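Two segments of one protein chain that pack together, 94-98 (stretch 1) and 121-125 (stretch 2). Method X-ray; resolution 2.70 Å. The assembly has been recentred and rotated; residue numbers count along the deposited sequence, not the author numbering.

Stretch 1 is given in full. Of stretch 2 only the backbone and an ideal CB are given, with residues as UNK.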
# COMPACT_ATOMS: atom_id res chain seq x y z
N GLY A 94 -18.53 -29.40 4.34
CA GLY A 94 -19.43 -28.61 3.53
C GLY A 94 -19.05 -27.15 3.39
O GLY A 94 -19.90 -26.27 3.54
N TYR A 95 -17.78 -26.88 3.11
CA TYR A 95 -17.30 -25.52 2.89
C TYR A 95 -16.81 -25.29 1.47
O TYR A 95 -16.32 -24.19 1.16
CB TYR A 95 -16.19 -25.17 3.89
CG TYR A 95 -15.07 -26.19 3.95
CD1 TYR A 95 -14.10 -26.24 2.96
CD2 TYR A 95 -14.99 -27.10 4.99
CE1 TYR A 95 -13.08 -27.17 3.01
CE2 TYR A 95 -13.97 -28.03 5.05
CZ TYR A 95 -13.02 -28.07 4.06
OH TYR A 95 -12.01 -29.00 4.11
N ARG A 96 -16.90 -26.28 0.59
CA ARG A 96 -16.55 -26.15 -0.81
C ARG A 96 -17.80 -26.30 -1.66
O ARG A 96 -18.68 -27.11 -1.35
CB ARG A 96 -15.50 -27.20 -1.22
CG ARG A 96 -14.14 -26.96 -0.60
CD ARG A 96 -13.35 -25.92 -1.39
NE ARG A 96 -12.19 -25.44 -0.65
CZ ARG A 96 -12.17 -24.32 0.07
NH1 ARG A 96 -13.25 -23.56 0.13
NH2 ARG A 96 -11.07 -23.96 0.72
N LEU A 97 -17.89 -25.52 -2.74
CA LEU A 97 -19.08 -25.47 -3.57
C LEU A 97 -18.88 -26.27 -4.85
O LEU A 97 -17.79 -26.29 -5.43
CB LEU A 97 -19.45 -24.03 -3.91
CG LEU A 97 -19.55 -23.05 -2.74
CD1 LEU A 97 -20.08 -21.70 -3.21
CD2 LEU A 97 -20.44 -23.61 -1.64
N SER A 98 -19.95 -26.93 -5.30
CA SER A 98 -19.97 -27.65 -6.56
C SER A 98 -21.37 -27.56 -7.14
O SER A 98 -22.36 -27.60 -6.40
CB SER A 98 -19.57 -29.12 -6.38
OG SER A 98 -20.46 -29.80 -5.52
N UNK A 121 -3.93 -23.62 -4.23
CA UNK A 121 -4.27 -22.48 -3.40
C UNK A 121 -5.76 -22.48 -3.09
O UNK A 121 -6.56 -23.16 -3.74
CB UNK A 121 -3.86 -21.17 -4.09
N UNK A 122 -6.13 -21.70 -2.09
CA UNK A 122 -7.51 -21.67 -1.65
C UNK A 122 -8.39 -21.11 -2.77
O UNK A 122 -8.09 -20.04 -3.31
CB UNK A 122 -7.65 -20.84 -0.37
N UNK A 123 -9.47 -21.79 -3.14
CA UNK A 123 -10.32 -21.29 -4.24
C UNK A 123 -11.02 -19.98 -3.93
O UNK A 123 -11.58 -19.37 -4.85
CB UNK A 123 -11.38 -22.34 -4.59
N UNK A 124 -11.01 -19.53 -2.68
CA UNK A 124 -11.52 -18.21 -2.29
C UNK A 124 -10.38 -17.51 -1.55
O UNK A 124 -10.30 -17.55 -0.32
CB UNK A 124 -12.78 -18.31 -1.42
N UNK A 125 -9.50 -16.86 -2.31
CA UNK A 125 -8.27 -16.28 -1.78
C UNK A 125 -8.48 -14.79 -1.51
O UNK A 125 -8.93 -14.06 -2.39
CB UNK A 125 -7.11 -16.49 -2.75

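Stretch 1 reaches across the gap mainly with one side chain. The CA atoms of Arg-96 and position 123, the closest pair across the stretches, are 8.6 Å apart, so side chains must fill the space between the backbones, and whatever stretch 2 supplies must accommodate a guanidinium.

Position 121 has phi/psi of -72/163, an extended conformation open to almost any residue, and its ideal CB finds nothing of stretch 1 within 5.5 Å. Stretch 1 therefore sets no preference. The residue is Leu-121, which makes no contact here.

At position 122 CA-to-CB points sideways, yet the ideal CB lies 4.8 Å from Arg-96 NH2. A short polar side chain could turn toward that donor: Asp, Asn, Ser or Thr would all be reasonable, and an acid would add charge complementarity. The deposited residue is Asn-122. Its ND2 lies 3.2 Å from Arg-96 NH2, but both are donors and no hydrogen bond joins them. The link runs through a water instead, which accepts from Arg-96 NH2 at 3.1 Å and donates to Asn-122 OD1 at 2.7 Å. The same OD1 accepts from the backbone N of residue 124 at 3.0 Å, bracing the local turn.

Position 123 points toward stretch 1, with its ideal CB 5.1 Å from Arg-96 NE. A phi of -65° admits proline, though Ala, Val or Leu could also offer a nonpolar surface to the flat guanidinium. Pro-123 is found. Its ring, C-gamma endo, places CG 3.5 Å from Arg-96 NE, over one face of the guanidinium, where a compact apolar group can pack without competing for the hydrogen-bonding edge.

Position 124 also points toward stretch 1, and its ideal CB is 5.5 Å from Arg-96 NH1. Charge alone would favour Asp or Glu. Farther out, however, the carbonyl of Tyr-95 offers an acceptor, which a long donor such as Lys or Arg might reach. The residue is Arg-124, with chi1 m, chi2 t and chi3 m. Its NH2 and NH1 both donate to Tyr-95 O, at 3.0 and 3.2 Å, and this oxygen lies at the guanidinium edge. The price is proximity of like charges: Arg-96 NH1 sits 3.3 Å from Arg-124 NH2, over a face of the Arg-124 group, without a hydrogen bond.

Position 125 has extended strand angles, -97/129, and its ideal CB has nothing of stretch 1 within 5.5 Å. Tyr-125 stays out of reach.

Stretch 2 121-125: LNPRY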
# COMPACT_ATOMS: atom_id res chain seq x y z
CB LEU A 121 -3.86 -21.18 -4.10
CG LEU A 121 -2.42 -21.11 -4.59
CD1 LEU A 121 -2.26 -20.06 -5.69
CD2 LEU A 121 -1.46 -20.83 -3.44
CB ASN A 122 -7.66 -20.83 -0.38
CG ASN A 122 -8.96 -21.11 0.35
OD1 ASN A 122 -10.03 -20.68 -0.08
ND2 ASN A 122 -8.86 -21.84 1.46
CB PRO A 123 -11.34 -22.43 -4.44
CG PRO A 123 -11.36 -23.16 -3.14
CD PRO A 123 -9.97 -23.07 -2.59
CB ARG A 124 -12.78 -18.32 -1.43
CG ARG A 124 -13.92 -19.07 -2.09
CD ARG A 124 -15.21 -18.95 -1.30
NE ARG A 124 -15.13 -19.61 0.01
CZ ARG A 124 -15.50 -20.86 0.24
NH1 ARG A 124 -15.98 -21.61 -0.75
NH2 ARG A 124 -15.39 -21.37 1.46
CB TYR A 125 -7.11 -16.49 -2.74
CG TYR A 125 -5.75 -16.25 -2.13
CD1 TYR A 125 -5.17 -14.99 -2.15
CD2 TYR A 125 -5.04 -17.29 -1.54
CE1 TYR A 125 -3.92 -14.77 -1.60
CE2 TYR A 125 -3.80 -17.08 -0.98
CZ TYR A 125 -3.24 -15.82 -1.01
OH TYR A 125 -2.00 -15.60 -0.46
O HOH W 1 -11.97 -21.12 1.70
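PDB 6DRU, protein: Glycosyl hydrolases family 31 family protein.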